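Local structure of multicopper oxidase (6VOW) at residues T92-G97 and E103-P108; W174-D177 and A181-P184; L281-R284 and R289-T292; L380-L383 and Q387-I390. The protein probably oxidises phenolic, lignin-related substrates at a mononuclear copper and reduces dioxygen to water at a copper cluster, as laccases do. All blocks are in the same frame, centred on the assembly; numbering follows the deposited sequence.

Contact 1. Residues T92-G97 and E103-P108; sequences TIHWHG and EMDGVP. With CU (copper (II) ion), chain C; C2O (Cu-O-Cu linkage), chain B.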
loop_
_atom_site.group_PDB
_atom_site.type_symbol
_atom_site.label_atom_id
_atom_site.label_comp_id
_atom_site.label_asym_id
_atom_site.label_seq_id
_atom_site.Cartn_x
_atom_site.Cartn_y
_atom_site.Cartn_z
ATOM N N THR A 92 2.353 -15.447 5.374
ATOM C CA THR A 92 2.739 -15.429 4.000
ATOM C C THR A 92 3.285 -13.990 3.806
ATOM O O THR A 92 3.308 -13.180 4.753
ATOM C CB THR A 92 1.544 -15.564 3.063
ATOM O OG1 THR A 92 0.685 -14.427 3.258
ATOM C CG2 THR A 92 0.789 -16.930 3.219
ATOM N N ILE A 93 3.709 -13.712 2.576
ATOM C CA ILE A 93 4.087 -12.341 2.153
ATOM C C ILE A 93 3.344 -12.108 0.912
ATOM O O ILE A 93 3.464 -12.871 -0.043
ATOM C CB ILE A 93 5.598 -12.103 1.896
ATOM C CG1 ILE A 93 6.319 -12.218 3.226
ATOM C CG2 ILE A 93 5.836 -10.653 1.414
ATOM C CD1 ILE A 93 7.852 -12.165 3.127
ATOM N N HIS A 94 2.458 -11.128 0.986
ATOM C CA HIS A 94 1.767 -10.663 -0.194
ATOM C C HIS A 94 2.425 -9.390 -0.688
ATOM O O HIS A 94 2.810 -8.571 0.116
ATOM C CB HIS A 94 0.296 -10.415 0.131
ATOM C CG HIS A 94 -0.410 -9.606 -0.910
ATOM N ND1 HIS A 94 -0.755 -10.095 -2.155
ATOM C CD2 HIS A 94 -0.873 -8.341 -0.864
ATOM C CE1 HIS A 94 -1.326 -9.128 -2.863
ATOM N NE2 HIS A 94 -1.436 -8.075 -2.083
ATOM N N TRP A 95 2.569 -9.249 -2.000
ATOM C CA TRP A 95 3.449 -8.211 -2.593
ATOM C C TRP A 95 2.484 -7.255 -3.241
ATOM O O TRP A 95 1.983 -7.460 -4.415
ATOM C CB TRP A 95 4.455 -8.787 -3.562
ATOM C CG TRP A 95 5.254 -9.829 -2.941
ATOM C CD1 TRP A 95 4.979 -11.148 -2.910
ATOM C CD2 TRP A 95 6.487 -9.656 -2.234
ATOM N NE1 TRP A 95 5.942 -11.815 -2.205
ATOM C CE2 TRP A 95 6.896 -10.939 -1.789
ATOM C CE3 TRP A 95 7.281 -8.548 -1.912
ATOM C CZ2 TRP A 95 8.073 -11.142 -1.032
ATOM C CZ3 TRP A 95 8.488 -8.754 -1.179
ATOM C CH2 TRP A 95 8.851 -10.033 -0.728
ATOM N N HIS A 96 2.131 -6.274 -2.388
ATOM C CA HIS A 96 0.991 -5.346 -2.631
ATOM C C HIS A 96 1.309 -4.503 -3.826
ATOM O O HIS A 96 2.207 -3.666 -3.776
ATOM C CB HIS A 96 0.695 -4.439 -1.390
ATOM C CG HIS A 96 -0.487 -3.515 -1.598
ATOM N ND1 HIS A 96 -1.628 -3.549 -0.827
ATOM C CD2 HIS A 96 -0.709 -2.556 -2.528
ATOM C CE1 HIS A 96 -2.471 -2.623 -1.232
ATOM N NE2 HIS A 96 -1.942 -2.027 -2.285
ATOM N N GLY A 97 0.567 -4.725 -4.899
ATOM C CA GLY A 97 0.584 -3.913 -6.087
ATOM C C GLY A 97 1.290 -4.596 -7.287
ATOM O O GLY A 97 1.155 -4.168 -8.445
ATOM N N GLU A 103 0.540 -17.949 -8.074
ATOM C CA GLU A 103 1.393 -18.750 -7.164
ATOM C C GLU A 103 2.233 -17.915 -6.218
ATOM O O GLU A 103 2.662 -18.425 -5.160
ATOM C CB GLU A 103 2.324 -19.644 -7.969
ATOM C CG GLU A 103 1.579 -20.608 -8.884
ATOM C CD GLU A 103 1.344 -20.097 -10.318
ATOM O OE1 GLU A 103 0.777 -18.975 -10.532
ATOM O OE2 GLU A 103 1.686 -20.843 -11.251
ATOM N N MET A 104 2.501 -16.656 -6.588
ATOM C CA MET A 104 3.316 -15.823 -5.780
ATOM C C MET A 104 2.449 -14.786 -5.114
ATOM O O MET A 104 2.965 -13.906 -4.578
ATOM C CB MET A 104 4.423 -15.193 -6.659
ATOM C CG MET A 104 5.310 -16.247 -7.404
ATOM S SD MET A 104 6.384 -16.940 -6.145
ATOM C CE MET A 104 7.104 -18.401 -6.836
ATOM N N ASP A 105 1.128 -14.904 -5.060
ATOM C CA ASP A 105 0.367 -13.761 -4.497
ATOM C C ASP A 105 0.367 -13.777 -2.972
ATOM O O ASP A 105 0.069 -12.778 -2.378
ATOM C CB ASP A 105 -1.027 -13.691 -5.054
ATOM C CG ASP A 105 -1.736 -12.326 -4.797
ATOM O OD1 ASP A 105 -1.112 -11.238 -4.818
ATOM O OD2 ASP A 105 -2.978 -12.342 -4.611
ATOM N N GLY A 106 0.774 -14.866 -2.336
ATOM C CA GLY A 106 0.904 -14.864 -0.897
ATOM C C GLY A 106 -0.422 -14.941 -0.159
ATOM O O GLY A 106 -0.505 -14.689 1.030
ATOM N N VAL A 107 -1.460 -15.335 -0.849
ATOM C CA VAL A 107 -2.718 -15.522 -0.190
ATOM C C VAL A 107 -2.913 -16.988 0.289
ATOM O O VAL A 107 -2.852 -17.930 -0.514
ATOM C CB VAL A 107 -3.849 -15.122 -1.138
ATOM C CG1 VAL A 107 -5.162 -15.555 -0.519
ATOM C CG2 VAL A 107 -3.797 -13.619 -1.377
ATOM N N PRO A 108 -3.157 -17.200 1.589
ATOM C CA PRO A 108 -3.184 -18.573 2.024
ATOM C C PRO A 108 -4.329 -19.252 1.373
ATOM O O PRO A 108 -5.418 -18.670 1.324
ATOM C CB PRO A 108 -3.367 -18.468 3.551
ATOM C CG PRO A 108 -2.758 -17.130 3.908
ATOM C CD PRO A 108 -3.140 -16.266 2.736
HETATM CU CU CU C . -2.707 -6.616 -2.597
HETATM CU CU2 C2O B . -1.901 -4.901 0.733
HETATM CU CU3 C2O B . -4.983 -8.235 0.006
HETATM O O1 C2O B . -3.552 -6.460 0.324
HETATM O O HOH W 1 1.665 -10.159 -4.278
#
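Two direct hydrogen bonds, from Thr92 and His94, tie residues 92-97 to the backbone of the loop 103-108. Thr92 OG1 donates to Gly106 O at 2.5 Å, lying in the carbonyl plane, and also takes a bond from the amide of His138. His94 ND1 gives its N-H to Asp105 O at 2.8 Å, with an N-H...O angle of 156° and the acceptor in the plane of the ring. A water extends the polar contact: it bridges both the N and O of Trp95 to Asp105 OD1, the last at 3.0 Å. The carboxylate runs beside the His94 ring with the two planes 77° apart, while its OD2 is bonded to His393.

Among the weaker contacts, Gly106 CA points its hydrogen at Ile93 O at 3.4 Å, an approach that a beta carbon at this position would block. Thr92 CG2 rests against Pro108 CG at 3.6 Å. A valine in place of Thr92 would probably leave Gly106 O without its hydroxyl donor and His138 N without this acceptor.

His94, with CG anti to its backbone N (chi1 165°), presents NE2 to the copper ion at 2.0 Å, where His391 is the other protein ligand, and His96 ND1 binds CU2 of the Cu-O-Cu linkage. The His-X-His-Gly run with histidines divided between coppers is typical of the trinuclear cluster of multicopper oxidases.

Contact 2. Residues W174-D177 and A181-P184; sequences WHVD and AFTP
The phenyl ring of Phe182 turns its edge to Trp174, while Val176 meets it obliquely. Its CE1 corner meets Trp174 CE3 at 3.9 Å, the two aromatic side chains running side by side and in the same direction. Val176 lies across the phenylalanine, with CG1 reaching CD1 of Phe182 at 3.5 Å. The same rim of the ring borders His175 O, which sits near the ring plane. Beyond the pair of segments, Phe182 packs on Thr57, Pro58 and Ala59 of strand 57-62.

Thr183 is turned toward the histidine: its OG1 lies 3.4 Å from His175 CB, and its CG2 covers the backbone at Asp177. The imidazole, with CD2 3.7 Å from Pro184 O, bonds Thr196 O through NE2. Asp177 curls back over the turn, with CG lodged between its own N and carbonyl carbon (chi1 64°). OD1 thereby accepts Ala181 N at 3.0 Å, met from above the carboxylate plane, and also takes Gln179 N, as in an Asx turn.

Two main-chain bonds flank the single bridge between Val176 and Phe182, Asp177 N to Ala181 O at 2.8 Å and Thr183 N to His175 O at 3.1 Å. The chemistry is thus divided: backbone amides and one carboxylate close the turn, whereas Phe182 and Val176 give it an apolar side against strand 57-62, with Trp174 beside the phenyl ring.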
loop_
_atom_site.group_PDB
_atom_site.type_symbol
_atom_site.label_atom_id
_atom_site.label_comp_id
_atom_site.label_asym_id
_atom_site.label_seq_id
_atom_site.Cartn_x
_atom_site.Cartn_y
_atom_site.Cartn_z
ATOM N N TRP A 174 0.636 3.047 15.138
ATOM C CA TRP A 174 0.745 1.883 15.946
ATOM C C TRP A 174 -0.277 1.883 17.040
ATOM O O TRP A 174 -0.363 2.842 17.817
ATOM C CB TRP A 174 2.089 1.880 16.622
ATOM C CG TRP A 174 3.242 1.616 15.725
ATOM C CD1 TRP A 174 4.021 2.546 15.064
ATOM C CD2 TRP A 174 3.807 0.352 15.445
ATOM N NE1 TRP A 174 4.998 1.918 14.382
ATOM C CE2 TRP A 174 4.897 0.564 14.600
ATOM C CE3 TRP A 174 3.473 -0.966 15.807
ATOM C CZ2 TRP A 174 5.689 -0.474 14.138
ATOM C CZ3 TRP A 174 4.250 -1.993 15.317
ATOM C CH2 TRP A 174 5.347 -1.750 14.484
ATOM N N HIS A 175 -0.944 0.746 17.167
ATOM C CA HIS A 175 -1.872 0.466 18.237
ATOM C C HIS A 175 -1.082 0.085 19.462
ATOM O O HIS A 175 -1.064 -1.038 19.850
ATOM C CB HIS A 175 -2.730 -0.743 17.904
ATOM C CG HIS A 175 -3.483 -0.645 16.636
ATOM N ND1 HIS A 175 -2.888 -0.657 15.397
ATOM C CD2 HIS A 175 -4.805 -0.609 16.407
ATOM C CE1 HIS A 175 -3.815 -0.547 14.462
ATOM N NE2 HIS A 175 -4.981 -0.502 15.046
ATOM N N VAL A 176 -0.440 1.047 20.092
ATOM C CA VAL A 176 0.194 0.814 21.362
ATOM C C VAL A 176 -0.304 1.899 22.297
ATOM O O VAL A 176 -0.576 3.014 21.854
ATOM C CB VAL A 176 1.737 0.778 21.235
ATOM C CG1 VAL A 176 2.130 -0.221 20.182
ATOM C CG2 VAL A 176 2.331 2.117 20.923
ATOM N N ASP A 177 -0.481 1.570 23.583
ATOM C CA ASP A 177 -0.946 2.572 24.561
ATOM C C ASP A 177 0.219 3.466 24.944
ATOM O O ASP A 177 1.242 3.434 24.332
ATOM C CB ASP A 177 -1.647 1.926 25.778
ATOM C CG ASP A 177 -0.709 1.023 26.618
ATOM O OD1 ASP A 177 0.500 0.981 26.327
ATOM O OD2 ASP A 177 -1.158 0.376 27.600
ATOM N N ALA A 181 2.380 -1.015 25.234
ATOM C CA ALA A 181 1.689 -2.283 25.032
ATOM C C ALA A 181 0.733 -2.156 23.901
ATOM O O ALA A 181 0.069 -1.124 23.736
ATOM C CB ALA A 181 0.918 -2.688 26.256
ATOM N N PHE A 182 0.595 -3.238 23.154
ATOM C CA PHE A 182 -0.392 -3.290 22.114
ATOM C C PHE A 182 -1.826 -3.304 22.681
ATOM O O PHE A 182 -2.131 -3.955 23.716
ATOM C CB PHE A 182 -0.208 -4.518 21.218
ATOM C CG PHE A 182 1.044 -4.487 20.357
ATOM C CD1 PHE A 182 1.223 -3.502 19.399
ATOM C CD2 PHE A 182 2.015 -5.451 20.493
ATOM C CE1 PHE A 182 2.371 -3.452 18.596
ATOM C CE2 PHE A 182 3.147 -5.423 19.689
ATOM C CZ PHE A 182 3.319 -4.417 18.733
ATOM N N THR A 183 -2.678 -2.580 21.955
ATOM C CA THR A 183 -4.064 -2.425 22.233
ATOM C C THR A 183 -4.637 -3.335 21.193
ATOM O O THR A 183 -3.932 -3.814 20.326
ATOM C CB THR A 183 -4.569 -0.921 22.129
ATOM O OG1 THR A 183 -4.399 -0.354 20.802
ATOM C CG2 THR A 183 -3.813 -0.047 23.137
ATOM N N PRO A 184 -5.921 -3.610 21.276
ATOM C CA PRO A 184 -6.383 -4.599 20.391
ATOM C C PRO A 184 -6.315 -4.104 18.944
ATOM O O PRO A 184 -6.540 -2.939 18.675
ATOM C CB PRO A 184 -7.833 -4.783 20.843
ATOM C CG PRO A 184 -7.874 -4.315 22.233
ATOM C CD PRO A 184 -6.983 -3.136 22.178
#

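Contact 3. Residues L281-R284 and R289-T292; sequences LPLR and RLAT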
loop_
_atom_site.group_PDB
_atom_site.type_symbol
_atom_site.label_atom_id
_atom_site.label_comp_id
_atom_site.label_asym_id
_atom_site.label_seq_id
_atom_site.Cartn_x
_atom_site.Cartn_y
_atom_site.Cartn_z
ATOM N N LEU A 281 10.421 22.210 6.902
ATOM C CA LEU A 281 9.060 22.150 6.440
ATOM C C LEU A 281 8.394 21.008 7.148
ATOM O O LEU A 281 9.038 19.961 7.400
ATOM C CB LEU A 281 9.016 21.843 4.958
ATOM C CG LEU A 281 9.532 22.826 3.908
ATOM C CD1 LEU A 281 10.287 24.004 4.476
ATOM C CD2 LEU A 281 10.373 22.046 2.893
ATOM N N PRO A 282 7.100 21.160 7.442
ATOM C CA PRO A 282 6.472 20.058 8.162
ATOM C C PRO A 282 5.611 19.250 7.229
ATOM O O PRO A 282 4.804 19.795 6.487
ATOM C CB PRO A 282 5.660 20.794 9.229
ATOM C CG PRO A 282 5.483 22.207 8.693
ATOM C CD PRO A 282 6.203 22.330 7.411
ATOM N N LEU A 283 5.839 17.946 7.195
ATOM C CA LEU A 283 4.938 17.069 6.500
ATOM C C LEU A 283 3.853 16.730 7.516
ATOM O O LEU A 283 4.168 16.368 8.634
ATOM C CB LEU A 283 5.678 15.817 5.985
ATOM C CG LEU A 283 4.778 14.810 5.285
ATOM C CD1 LEU A 283 4.327 15.330 3.949
ATOM C CD2 LEU A 283 5.508 13.541 5.150
ATOM N N ARG A 284 2.592 16.852 7.138
ATOM C CA ARG A 284 1.527 16.751 8.098
ATOM C C ARG A 284 0.432 15.842 7.715
ATOM O O ARG A 284 0.044 15.725 6.519
ATOM C CB ARG A 284 0.876 18.153 8.281
ATOM C CG ARG A 284 1.908 19.131 8.777
ATOM C CD ARG A 284 1.395 20.450 9.326
ATOM N NE ARG A 284 0.376 21.016 8.492
ATOM C CZ ARG A 284 -0.467 21.970 8.865
ATOM N NH1 ARG A 284 -0.383 22.560 10.037
ATOM N NH2 ARG A 284 -1.359 22.401 7.996
ATOM N N ARG A 289 2.023 17.106 12.689
ATOM C CA ARG A 289 3.286 16.806 12.014
ATOM C C ARG A 289 3.535 15.319 12.066
ATOM O O ARG A 289 3.529 14.710 13.128
ATOM C CB ARG A 289 4.487 17.454 12.677
ATOM C CG ARG A 289 4.464 18.932 12.805
ATOM C CD ARG A 289 5.127 19.243 14.173
ATOM N NE ARG A 289 6.471 19.805 14.079
ATOM C CZ ARG A 289 7.293 19.958 15.097
ATOM N NH1 ARG A 289 6.974 19.520 16.299
ATOM N NH2 ARG A 289 8.497 20.496 14.903
ATOM N N LEU A 290 3.790 14.780 10.890
ATOM C CA LEU A 290 4.243 13.407 10.680
ATOM C C LEU A 290 5.774 13.384 10.688
ATOM O O LEU A 290 6.415 12.486 11.209
ATOM C CB LEU A 290 3.761 12.993 9.316
ATOM C CG LEU A 290 2.256 12.768 9.188
ATOM C CD1 LEU A 290 1.824 12.490 7.726
ATOM C CD2 LEU A 290 1.923 11.658 10.153
ATOM N N ALA A 291 6.345 14.418 10.123
ATOM C CA ALA A 291 7.763 14.542 9.938
ATOM C C ALA A 291 8.027 15.972 9.586
ATOM O O ALA A 291 7.186 16.669 9.059
ATOM C CB ALA A 291 8.266 13.651 8.790
ATOM N N THR A 292 9.256 16.334 9.842
ATOM C CA THR A 292 9.858 17.551 9.498
ATOM C C THR A 292 11.022 17.309 8.488
ATOM O O THR A 292 11.915 16.533 8.758
ATOM C CB THR A 292 10.382 18.175 10.807
ATOM O OG1 THR A 292 9.280 18.381 11.687
ATOM C CG2 THR A 292 10.917 19.438 10.545
#
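Peptide groups are the flat units that meet between Leu283 and the pair Leu290 and Ala291, N-H to C=O. Leu283 N points at Ala291 O, 2.6 Å away and nearly along the C=O axis. In return, Leu283 O receives two donors, Leu290 N at 2.8 Å and Ala291 N at 3.3 Å, tilted from the carbonyl plane by 17° and 25° respectively. That oxygen is therefore gripped twice.

The faces of the sheet are told apart by their side chains. Leu283 and Ala291 share one face, where their CB atoms are 4.4 Å apart; Leu283 continues onto Leu169 of strand 165-174, in the facing sheet. Pro282 and Thr292 form a non-hydrogen-bonded pair on the other face. Between the two backbones, Thr292 CA directs its hydrogen at Leu281 O at 3.3 Å, and the methyl CG2 approaches the same oxygen.

Leu290 occupies the extra position. With CG beside its backbone N (chi1 -71°), Leu290 lays CD1 3.6 Å from Arg284 C and packs outside the hairpin on Leu171. Arg284 and Arg289 are paired next along the strands, but their side chains diverge; the CG of Arg284 merely passes the CA of Arg289.

Leu290 and Ala291 both standing opposite Leu283 shift the register by one residue. This is a classic beta bulge, set in the antiparallel hairpin of strands 280-285 and 288-296, in what is probably the cupredoxin-like sandwich of the middle domain, as in three-domain laccases.

Contact 4. Residues L380-L383 and Q387-I390; sequences LRNL and QHPI. With CU (copper (II) ion), chain D.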
loop_
_atom_site.group_PDB
_atom_site.type_symbol
_atom_site.label_atom_id
_atom_site.label_comp_id
_atom_site.label_asym_id
_atom_site.label_seq_id
_atom_site.Cartn_x
_atom_site.Cartn_y
_atom_site.Cartn_z
ATOM N N LEU A 380 -17.921 0.820 -8.341
ATOM C CA LEU A 380 -17.669 0.625 -6.915
ATOM C C LEU A 380 -18.631 1.527 -6.173
ATOM O O LEU A 380 -18.477 2.713 -6.276
ATOM C CB LEU A 380 -16.223 1.032 -6.599
ATOM C CG LEU A 380 -15.132 0.334 -7.404
ATOM C CD1 LEU A 380 -13.803 0.769 -6.877
ATOM C CD2 LEU A 380 -15.219 -1.143 -7.217
ATOM N N ARG A 381 -19.646 0.959 -5.495
ATOM C CA ARG A 381 -20.710 1.705 -4.749
ATOM C C ARG A 381 -20.493 1.554 -3.224
ATOM O O ARG A 381 -20.647 0.468 -2.676
ATOM C CB ARG A 381 -22.152 1.195 -5.082
ATOM C CG ARG A 381 -22.455 1.152 -6.576
ATOM C CD ARG A 381 -23.694 0.329 -6.878
ATOM N NE ARG A 381 -24.850 0.958 -6.254
ATOM C CZ ARG A 381 -25.961 0.337 -5.912
ATOM N NH1 ARG A 381 -26.132 -0.965 -6.147
ATOM N NH2 ARG A 381 -26.921 1.034 -5.328
ATOM N N ASN A 382 -20.131 2.634 -2.538
ATOM C CA ASN A 382 -20.017 2.605 -1.058
ATOM C C ASN A 382 -21.404 3.005 -0.577
ATOM O O ASN A 382 -21.810 4.189 -0.674
ATOM C CB ASN A 382 -18.959 3.591 -0.607
ATOM C CG ASN A 382 -18.542 3.458 0.871
ATOM O OD1 ASN A 382 -19.053 2.652 1.626
ATOM N ND2 ASN A 382 -17.585 4.296 1.281
ATOM N N LEU A 383 -22.151 2.010 -0.092
ATOM C CA LEU A 383 -23.451 2.240 0.532
ATOM C C LEU A 383 -23.299 2.450 2.038
ATOM O O LEU A 383 -23.991 1.809 2.842
ATOM C CB LEU A 383 -24.387 1.077 0.245
ATOM C CG LEU A 383 -24.476 0.614 -1.211
ATOM C CD1 LEU A 383 -25.504 -0.512 -1.287
ATOM C CD2 LEU A 383 -24.818 1.746 -2.165
ATOM N N GLN A 387 -15.407 5.446 4.748
ATOM C CA GLN A 387 -14.562 5.300 3.528
ATOM C C GLN A 387 -13.888 3.959 3.487
ATOM O O GLN A 387 -13.589 3.385 4.542
ATOM C CB GLN A 387 -13.565 6.427 3.325
ATOM C CG GLN A 387 -12.412 6.576 4.297
ATOM C CD GLN A 387 -11.809 7.965 4.157
ATOM O OE1 GLN A 387 -11.457 8.428 3.043
ATOM N NE2 GLN A 387 -11.765 8.684 5.282
ATOM N N HIS A 388 -13.675 3.410 2.284
ATOM C CA HIS A 388 -12.992 2.129 2.210
ATOM C C HIS A 388 -11.871 2.227 1.163
ATOM O O HIS A 388 -12.156 2.585 0.029
ATOM C CB HIS A 388 -14.005 1.112 1.749
ATOM C CG HIS A 388 -15.138 0.916 2.697
ATOM N ND1 HIS A 388 -14.951 0.576 4.018
ATOM C CD2 HIS A 388 -16.474 1.020 2.516
ATOM C CE1 HIS A 388 -16.127 0.485 4.616
ATOM N NE2 HIS A 388 -17.072 0.728 3.715
ATOM N N PRO A 389 -10.610 1.929 1.516
ATOM C CA PRO A 389 -9.538 1.833 0.462
ATOM C C PRO A 389 -9.608 0.458 -0.187
ATOM O O PRO A 389 -9.181 -0.586 0.387
ATOM C CB PRO A 389 -8.250 2.017 1.263
ATOM C CG PRO A 389 -8.619 1.396 2.588
ATOM C CD PRO A 389 -10.014 1.915 2.841
ATOM N N ILE A 390 -10.235 0.462 -1.351
ATOM C CA ILE A 390 -10.615 -0.762 -1.943
ATOM C C ILE A 390 -9.512 -1.182 -2.837
ATOM O O ILE A 390 -9.153 -0.455 -3.792
ATOM C CB ILE A 390 -11.841 -0.636 -2.776
ATOM C CG1 ILE A 390 -13.064 -0.210 -1.883
ATOM C CG2 ILE A 390 -12.079 -1.970 -3.524
ATOM C CD1 ILE A 390 -13.667 -1.260 -1.022
HETATM CU CU CU D . -13.322 -0.434 4.662
#
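Asn382 and His388 carry this contact, the amide end of the asparagine standing against the rim of the imidazole. Asn382 OD1 lies 3.2 Å from His388 CD2, close to the ring plane, and the carbonyl oxygen thus meets a carbon edge. The same oxygen, Asn382 OD1, is 3.5 Å from His388 NE2, at an angle too poor for a hydrogen bond. The side chains cross at about a right angle, with amide and ring planes 46° apart. The extended placement of Asn382, with CG anti to the backbone N (chi1 -168°), carries the amide toward the other segment, whose backbone comes no closer than 7.6 Å between CA atoms, at Asn382 and Gln387.

On the other side of the ring, His388 ND1 binds the copper ion at 2.0 Å, and Cys439 and His444 supply the remaining protein ligands. This His-Cys-His set is that of a type 1 copper centre in a cupredoxin domain. Strands 375-382 and 388-392 belong to its two different sheets, and the short connection between them crosses from one to the other, which explains the absence of backbone bonds here.

The amide is held from its nitrogen end: Asn382 ND2 donates to Gly418 O and Tyr386 O, and lies 3.9 Å from Gln387 CA. With alanine in place of Asn382, the carbonyls of Gly418 and Tyr386 would probably lose this donor, and a gap is likely to open beside the rim of the copper-bound ring. Leu380 and Ile390 each point toward the other segment without touching it, and both pack on Phe437 of strand 433-439.

Contacts 1 and 4 are buried and hold copper ligands, the first for the trinuclear cluster (ion and Cu-O-Cu linkage), the second for the mononuclear ion; their nearest atoms are about 7 Å apart, and both touch strand 433-439. In each, a ring edge meets an oxygen, but contact 1 makes it a true hydrogen bond while contact 4 does not. Contacts 2 and 3 bind no metal; backbone bonds dominate in 3, while 2 adds a carboxylate and aromatic packing. Contact 3 is mostly buried within a hairpin, whereas contact 2 is a partly exposed turn. They share an element: contact 2 starts at the end of strand 165-174, against which leucines of contact 3 pack.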